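Local coordinates for protein aminotransferase, class III (Thermomicrobium roseum, PDB 6IO1) that acts as a thermostable (S)-enantioselective omega-transaminase, transferring amino groups with the help of a pyridoxal 5'-phosphate cofactor, at residues E106-P111 and D283-A288; E123-A128 and A153-A158; I131-W136 and P179-L184. All coordinates share one frame; numbering follows the deposited sequence.

Interaction 1: E106-P111 and D283-A288; sequences ELFPGP and DIVTFA
The phenyl ring of F108 is received by two side chains of the strand 284-287, V285 and F287, each of which meets it in a different way. V285 comes at it from the opposite direction: its CG1 methyl lies over one face of the F108 ring, 4.2 Å from the centroid and shifted toward the rim, a CH-pi contact. The other methyl of the same residue, CG2, reaches the ring atom CE1 of F108 at 3.8 Å. F287 CG stands between its own backbone N and carbonyl carbon (chi1 47°), which lifts this ring off the strand beside that of F108. The two rings meet obliquely, planes at 36° and centroids 5.5 Å apart; the nearest atoms, F108 CZ and F287 CD1, are 3.8 Å apart. No hydrogen bond joins the segments, and the contact is wholly apolar and buried. F108 is the first residue past the end of helix 95-107, so its ring ties the helix exit to the sheet, while M275 and the stacked ring of F273 cover more of it. T286, between the two contact residues, points its CB the other way, where its side chain meets helix 121-138. Strand 284-287 lies between the parallel strand 256-260 and the antiparallel strand 299-304, in the seven-stranded sheet with helices on both faces that characterises the large domain of fold-type I pyridoxal phosphate enzymes.

Interaction 2: E123-A128 and A153-A158; sequences ESNETA and AYHGIA. With PMP (4'-deoxy-4'-aminopyridoxal-5'-phosphate), chain C.
N125 and H155 each place CG beside the backbone N and anti to the carbonyl carbon (chi1 -76° and -56°), and in this way the N125 amide reaches forward to the H155 backbone while the imidazole leads off from the helix. The contact is part of the cofactor site of the fold-type I aminotransferase fold, joining the first turns of helix 121-138 to the loop after strand 146-150. N125 ND2 donates to H155 O at 2.6 Å in a nearly straight bond (168° at the hydrogen). The oxygen lies in the plane of the N125 amide, whereas the donor is tilted from the plane of the H155 carbonyl. The same ND2 sits 3.2 Å from H155 CB, at the edge of the imidazole, whose plane is almost perpendicular to the amide.

D260 is shared by both side chains: its OD2 is bonded to N125 ND2 and to H155 ND1. Since N125 OD1 is held in turn by T286 of strand 284-287, both ends of the amide are engaged and its rotation is fixed. This buried network borders the pyridine ring, with N125 ND2 3.5 Å from PMP N1 and H155 O 3.4 Å from PMP C6. PMP is hydrogen-bonded to G121 N and A122 N, at the start of the helix, and to T323 N of the second subunit. Within the helix, E123 O takes T127 N and T127 OG1 from opposite faces of its plane, the hydroxyl at 2.8 Å. G156 adopts backbone angles suited to glycine, and its CA comes to 3.7 Å from PMP C5A.

Interaction 3: I131-W136 and P179-L184; sequences IARYYW and PGFIHL
R133 reaches out from helix 121-138 to F181 on 181-184, the outermost strand of the large-domain sheet of this fold-type I enzyme. The close part of the contact lies at the end of the arginine. Its chain is extended from CG to NE, with chi2 at 170°, and carries the guanidinium from the helix to the beginning of the strand, where NH2 comes to 3.6 Å from F181 CE1. The two side chains cross at about a right angle, and the guanidinium and ring planes are 77° apart. I147, on the neighbouring parallel strand, touches both, and R133 NE is hydrogen-bonded to V145 O, just before strand 146-150, a hold that does not depend on F181. With an alanine in place of F181, the guanidinium would probably lose its flanking ring, and a gap would open beside NH2 and I147 where that ring lay.

Toward P179 and G180 the contact becomes looser. R133 NH2 is 3.6 Å from P179 O, while G180 O lies near the guanidinium plane, at its edge, 3.8 Å from the same nitrogen. The backbone angles of G180 by themselves call for glycine, and a CB there would also clash with R133 NH2. P179 is exposed, and F174 and R177 of the second subunit pack against R133 and P179 respectively. Water mediates on this side: a single molecule, lying in the plane of the F181 ring at its edge, accepts from R133 NH1 at 2.7 Å and donates to P179 O at 2.9 Å.

In the fold
Helix 121-138 connects all three contacts. Its first turns supply interaction 2 and its later turns interaction 3, with centres about 12 Å apart, while strand 284-287 of interaction 1 lies against both stretches. T286 OG1 is probably hydrogen-bonded to N125 OD1 (2.9 Å), and F287 O probably to S124 OG (3.3 Å); farther along, I284 CD1 packs on I131 CG2 at 4.2 Å. The two faces of strand 284-287 are thus used differently, one for the F108 contact and the other for the helix that carries cofactor residues. Interaction 2 touches PMP directly, whereas the nearest side-chain atoms of F287 and F181 remain about 9 Å and 12 Å from the nearest atoms of PMP.

Interaction 1: E106-P111 and D283-A288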
# COMPACT_ATOMS: atom_id res chain seq x y z
N GLU B 106 -1.93 14.96 19.08
CA GLU B 106 -2.93 15.61 19.92
C GLU B 106 -4.24 14.83 19.93
O GLU B 106 -4.83 14.59 21.00
CB GLU B 106 -3.18 17.05 19.45
CG GLU B 106 -4.34 17.72 20.18
CD GLU B 106 -4.40 19.21 19.93
OE1 GLU B 106 -5.53 19.76 19.88
OE2 GLU B 106 -3.34 19.84 19.78
N LEU B 107 -4.72 14.41 18.76
CA LEU B 107 -6.05 13.81 18.65
C LEU B 107 -6.11 12.42 19.27
O LEU B 107 -7.11 12.06 19.90
CB LEU B 107 -6.49 13.77 17.19
CG LEU B 107 -6.78 15.14 16.58
CD1 LEU B 107 -7.16 15.02 15.11
CD2 LEU B 107 -7.88 15.85 17.35
N PHE B 108 -5.06 11.62 19.10
CA PHE B 108 -5.07 10.28 19.67
C PHE B 108 -4.78 10.36 21.17
O PHE B 108 -3.76 10.94 21.56
CB PHE B 108 -4.05 9.38 18.98
CG PHE B 108 -4.56 8.74 17.72
CD1 PHE B 108 -5.51 7.73 17.77
CD2 PHE B 108 -4.09 9.13 16.48
CE1 PHE B 108 -5.98 7.13 16.62
CE2 PHE B 108 -4.55 8.54 15.32
CZ PHE B 108 -5.50 7.54 15.39
N PRO B 109 -5.65 9.81 22.02
CA PRO B 109 -5.48 9.99 23.47
C PRO B 109 -4.20 9.35 23.99
O PRO B 109 -3.73 8.33 23.47
CB PRO B 109 -6.72 9.32 24.06
CG PRO B 109 -7.70 9.23 22.93
CD PRO B 109 -6.89 9.09 21.69
N GLY B 110 -3.66 9.95 25.04
CA GLY B 110 -2.52 9.41 25.75
C GLY B 110 -1.22 9.51 24.99
O GLY B 110 -1.06 10.33 24.07
N PRO B 111 -0.25 8.66 25.35
CA PRO B 111 1.09 8.78 24.77
C PRO B 111 1.20 8.19 23.37
O PRO B 111 2.31 7.90 22.91
CB PRO B 111 1.98 8.02 25.77
CG PRO B 111 1.06 7.11 26.50
CD PRO B 111 -0.36 7.57 26.33
N ASP B 283 -1.29 0.16 22.71
CA ASP B 283 0.12 0.50 22.52
C ASP B 283 0.37 0.94 21.08
O ASP B 283 1.22 1.81 20.84
CB ASP B 283 1.01 -0.68 22.88
CG ASP B 283 0.68 -1.26 24.24
OD1 ASP B 283 1.00 -0.62 25.26
OD2 ASP B 283 0.09 -2.36 24.29
N ILE B 284 -0.35 0.36 20.13
CA ILE B 284 -0.23 0.69 18.71
C ILE B 284 -1.63 0.82 18.13
O ILE B 284 -2.52 0.03 18.46
CB ILE B 284 0.58 -0.38 17.95
CG1 ILE B 284 1.98 -0.54 18.56
CG2 ILE B 284 0.70 -0.01 16.48
CD1 ILE B 284 2.75 -1.72 18.00
N VAL B 285 -1.82 1.82 17.27
CA VAL B 285 -3.07 2.03 16.57
C VAL B 285 -2.78 2.14 15.08
O VAL B 285 -1.76 2.73 14.68
CB VAL B 285 -3.81 3.29 17.08
CG1 VAL B 285 -2.96 4.54 16.88
CG2 VAL B 285 -5.14 3.43 16.37
N THR B 286 -3.64 1.56 14.26
CA THR B 286 -3.53 1.65 12.81
C THR B 286 -4.76 2.35 12.27
O THR B 286 -5.88 2.13 12.75
CB THR B 286 -3.38 0.27 12.17
OG1 THR B 286 -4.57 -0.49 12.39
CG2 THR B 286 -2.20 -0.46 12.75
N PHE B 287 -4.57 3.19 11.26
CA PHE B 287 -5.67 3.96 10.70
C PHE B 287 -5.50 4.10 9.20
O PHE B 287 -4.40 3.97 8.66
CB PHE B 287 -5.78 5.35 11.36
CG PHE B 287 -4.47 6.09 11.45
CD1 PHE B 287 -3.63 5.89 12.53
CD2 PHE B 287 -4.09 6.99 10.47
CE1 PHE B 287 -2.43 6.57 12.63
CE2 PHE B 287 -2.90 7.67 10.56
CZ PHE B 287 -2.06 7.46 11.64
N ALA B 288 -6.62 4.38 8.54
CA ALA B 288 -6.67 4.58 7.10
C ALA B 288 -8.06 5.10 6.74
O ALA B 288 -8.78 5.57 7.62
CB ALA B 288 -6.38 3.28 6.34

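Interaction 2: E123-A128 and A153-A158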
# COMPACT_ATOMS: atom_id res chain seq x y z
N GLU B 123 -1.08 -1.88 4.55
CA GLU B 123 0.26 -1.36 4.82
C GLU B 123 0.41 -0.98 6.28
O GLU B 123 1.43 -1.28 6.91
CB GLU B 123 0.54 -0.15 3.93
CG GLU B 123 0.89 -0.47 2.48
CD GLU B 123 1.30 0.77 1.70
OE1 GLU B 123 1.35 1.86 2.30
OE2 GLU B 123 1.59 0.64 0.49
N SER B 124 -0.62 -0.36 6.85
CA SER B 124 -0.58 0.06 8.25
C SER B 124 -0.48 -1.14 9.18
O SER B 124 0.32 -1.15 10.12
CB SER B 124 -1.81 0.90 8.59
OG SER B 124 -1.83 2.10 7.83
N ASN B 125 -1.31 -2.16 8.95
CA ASN B 125 -1.29 -3.34 9.82
C ASN B 125 0.02 -4.11 9.69
O ASN B 125 0.55 -4.61 10.69
CB ASN B 125 -2.49 -4.22 9.52
CG ASN B 125 -3.77 -3.66 10.10
OD1 ASN B 125 -3.76 -2.96 11.11
ND2 ASN B 125 -4.90 -3.94 9.45
N GLU B 126 0.56 -4.22 8.47
CA GLU B 126 1.87 -4.84 8.31
C GLU B 126 2.94 -4.06 9.06
O GLU B 126 3.79 -4.65 9.74
CB GLU B 126 2.23 -4.94 6.82
CG GLU B 126 3.68 -5.33 6.56
CD GLU B 126 3.94 -6.81 6.73
OE1 GLU B 126 5.08 -7.25 6.48
OE2 GLU B 126 3.01 -7.55 7.12
N THR B 127 2.89 -2.73 8.97
CA THR B 127 3.85 -1.90 9.69
C THR B 127 3.72 -2.11 11.19
O THR B 127 4.73 -2.22 11.89
CB THR B 127 3.63 -0.43 9.34
OG1 THR B 127 3.85 -0.24 7.93
CG2 THR B 127 4.59 0.46 10.11
N ALA B 128 2.49 -2.19 11.71
CA ALA B 128 2.29 -2.38 13.14
C ALA B 128 2.81 -3.73 13.60
O ALA B 128 3.45 -3.83 14.66
CB ALA B 128 0.81 -2.24 13.48
N ALA B 153 -12.06 -11.49 11.84
CA ALA B 153 -11.28 -10.26 11.76
C ALA B 153 -10.81 -10.03 10.33
O ALA B 153 -10.52 -10.98 9.60
CB ALA B 153 -10.08 -10.32 12.70
N TYR B 154 -10.74 -8.76 9.93
CA TYR B 154 -10.22 -8.37 8.62
C TYR B 154 -9.23 -7.23 8.81
O TYR B 154 -9.62 -6.14 9.24
CB TYR B 154 -11.34 -7.97 7.66
CG TYR B 154 -10.82 -7.70 6.27
CD1 TYR B 154 -10.60 -8.74 5.38
CD2 TYR B 154 -10.53 -6.41 5.86
CE1 TYR B 154 -10.12 -8.50 4.10
CE2 TYR B 154 -10.05 -6.16 4.59
CZ TYR B 154 -9.85 -7.20 3.71
OH TYR B 154 -9.37 -6.95 2.45
N HIS B 155 -7.96 -7.48 8.50
CA HIS B 155 -6.90 -6.50 8.67
C HIS B 155 -6.14 -6.21 7.38
O HIS B 155 -5.11 -5.54 7.42
CB HIS B 155 -5.93 -6.96 9.76
CG HIS B 155 -6.58 -7.26 11.07
ND1 HIS B 155 -7.08 -6.27 11.89
CD2 HIS B 155 -6.81 -8.43 11.70
CE1 HIS B 155 -7.59 -6.82 12.98
NE2 HIS B 155 -7.44 -8.13 12.89
N GLY B 156 -6.63 -6.69 6.24
CA GLY B 156 -5.95 -6.55 4.97
C GLY B 156 -5.62 -7.90 4.37
O GLY B 156 -5.66 -8.94 5.03
N ILE B 157 -5.28 -7.87 3.08
CA ILE B 157 -5.03 -9.10 2.35
C ILE B 157 -3.59 -9.18 1.83
O ILE B 157 -3.29 -9.99 0.96
CB ILE B 157 -6.05 -9.28 1.21
CG1 ILE B 157 -6.35 -7.95 0.52
CG2 ILE B 157 -7.33 -9.89 1.73
CD1 ILE B 157 -5.26 -7.44 -0.40
N ALA B 158 -2.70 -8.34 2.34
CA ALA B 158 -1.30 -8.38 1.97
C ALA B 158 -0.44 -8.69 3.19
O ALA B 158 -0.69 -8.17 4.29
CB ALA B 158 -0.83 -7.07 1.35
N1 PMP C . -8.01 -2.93 8.15
C2 PMP C . -9.34 -2.92 8.19
C2A PMP C . -10.02 -2.83 9.51
C3 PMP C . -10.08 -3.00 7.00
O3 PMP C . -11.45 -2.99 7.07
C4 PMP C . -9.43 -3.08 5.77
C4A PMP C . -10.21 -3.17 4.49
N4A PMP C . -11.51 -2.50 4.57
C5 PMP C . -8.03 -3.09 5.76
C6 PMP C . -7.37 -3.01 6.97
C5A PMP C . -7.27 -3.18 4.47
O4P PMP C . -7.02 -1.85 3.92
P PMP C . -6.33 -1.65 2.47
O1P PMP C . -6.22 -0.15 2.28
O2P PMP C . -4.98 -2.33 2.55
O3P PMP C . -7.27 -2.30 1.48

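Interaction 3: I131-W136 and P179-L184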
# COMPACT_ATOMS: atom_id res chain seq x y z
N ILE B 131 6.53 -3.61 13.59
CA ILE B 131 7.01 -2.76 14.68
C ILE B 131 6.94 -3.50 16.01
O ILE B 131 7.86 -3.40 16.83
CB ILE B 131 6.21 -1.44 14.72
CG1 ILE B 131 6.70 -0.50 13.63
CG2 ILE B 131 6.35 -0.78 16.08
CD1 ILE B 131 5.95 0.81 13.57
N ALA B 132 5.86 -4.25 16.25
CA ALA B 132 5.76 -5.01 17.49
C ALA B 132 6.87 -6.05 17.59
O ALA B 132 7.55 -6.18 18.62
CB ALA B 132 4.39 -5.67 17.59
N ARG B 133 7.08 -6.81 16.51
CA ARG B 133 8.12 -7.83 16.52
C ARG B 133 9.50 -7.21 16.67
O ARG B 133 10.34 -7.71 17.43
CB ARG B 133 8.03 -8.68 15.25
CG ARG B 133 6.79 -9.57 15.23
CD ARG B 133 6.56 -10.23 13.89
NE ARG B 133 5.66 -11.37 14.01
CZ ARG B 133 5.11 -12.01 12.98
NH1 ARG B 133 5.35 -11.61 11.74
NH2 ARG B 133 4.31 -13.04 13.19
N TYR B 134 9.76 -6.10 15.97
CA TYR B 134 11.04 -5.40 16.08
C TYR B 134 11.24 -4.83 17.48
O TYR B 134 12.36 -4.79 17.99
CB TYR B 134 11.10 -4.30 15.03
CG TYR B 134 12.38 -3.51 14.99
CD1 TYR B 134 13.61 -4.14 14.84
CD2 TYR B 134 12.36 -2.12 15.08
CE1 TYR B 134 14.78 -3.41 14.79
CE2 TYR B 134 13.53 -1.39 15.03
CZ TYR B 134 14.73 -2.03 14.89
OH TYR B 134 15.90 -1.30 14.85
N TYR B 135 10.16 -4.36 18.11
CA TYR B 135 10.23 -3.85 19.47
C TYR B 135 10.68 -4.94 20.43
O TYR B 135 11.58 -4.73 21.25
CB TYR B 135 8.87 -3.28 19.88
CG TYR B 135 8.68 -3.02 21.36
CD1 TYR B 135 9.02 -1.80 21.92
CD2 TYR B 135 8.14 -4.00 22.19
CE1 TYR B 135 8.84 -1.56 23.27
CE2 TYR B 135 7.95 -3.77 23.54
CZ TYR B 135 8.30 -2.55 24.07
OH TYR B 135 8.12 -2.31 25.42
N TRP B 136 10.05 -6.11 20.34
CA TRP B 136 10.47 -7.21 21.20
C TRP B 136 11.89 -7.67 20.87
O TRP B 136 12.64 -8.07 21.76
CB TRP B 136 9.48 -8.37 21.12
CG TRP B 136 8.20 -8.06 21.83
CD1 TRP B 136 6.95 -8.03 21.28
CD2 TRP B 136 8.03 -7.71 23.21
NE1 TRP B 136 6.02 -7.69 22.23
CE2 TRP B 136 6.66 -7.49 23.43
CE3 TRP B 136 8.92 -7.56 24.28
CZ2 TRP B 136 6.15 -7.13 24.67
CZ3 TRP B 136 8.41 -7.21 25.52
CH2 TRP B 136 7.04 -7.00 25.71
N PRO B 179 4.09 -17.39 8.96
CA PRO B 179 3.80 -18.08 10.22
C PRO B 179 3.85 -17.17 11.45
O PRO B 179 4.50 -16.14 11.40
CB PRO B 179 4.93 -19.12 10.30
CG PRO B 179 6.09 -18.45 9.60
CD PRO B 179 5.46 -17.64 8.49
N GLY B 180 3.16 -17.58 12.52
CA GLY B 180 3.15 -16.84 13.77
C GLY B 180 1.84 -16.19 14.15
O GLY B 180 1.83 -15.33 15.03
N PHE B 181 0.74 -16.55 13.50
CA PHE B 181 -0.55 -15.93 13.78
C PHE B 181 -1.49 -16.95 14.41
O PHE B 181 -1.64 -18.07 13.91
CB PHE B 181 -1.16 -15.34 12.51
CG PHE B 181 -0.43 -14.13 12.00
CD1 PHE B 181 0.83 -14.24 11.44
CD2 PHE B 181 -1.00 -12.87 12.11
CE1 PHE B 181 1.51 -13.13 10.98
CE2 PHE B 181 -0.33 -11.75 11.65
CZ PHE B 181 0.93 -11.88 11.08
N ILE B 182 -2.14 -16.55 15.50
CA ILE B 182 -3.08 -17.40 16.24
C ILE B 182 -4.43 -16.72 16.21
O ILE B 182 -4.54 -15.52 16.52
CB ILE B 182 -2.61 -17.64 17.68
CG1 ILE B 182 -1.23 -18.30 17.68
CG2 ILE B 182 -3.62 -18.49 18.44
CD1 ILE B 182 -0.39 -17.96 18.87
N HIS B 183 -5.47 -17.47 15.86
CA HIS B 183 -6.80 -16.92 15.67
C HIS B 183 -7.71 -17.34 16.82
O HIS B 183 -7.85 -18.54 17.10
CB HIS B 183 -7.38 -17.35 14.32
CG HIS B 183 -6.69 -16.72 13.16
ND1 HIS B 183 -5.63 -17.31 12.51
CD2 HIS B 183 -6.87 -15.52 12.57
CE1 HIS B 183 -5.20 -16.52 11.55
NE2 HIS B 183 -5.94 -15.42 11.56
N LEU B 184 -8.31 -16.35 17.48
CA LEU B 184 -9.26 -16.56 18.55
C LEU B 184 -10.68 -16.53 18.00
O LEU B 184 -10.92 -16.18 16.84
CB LEU B 184 -9.07 -15.50 19.64
CG LEU B 184 -7.70 -15.34 20.30
CD1 LEU B 184 -7.56 -13.95 20.92
CD2 LEU B 184 -7.49 -16.41 21.35
O HOH W 1 5.17 -13.67 10.07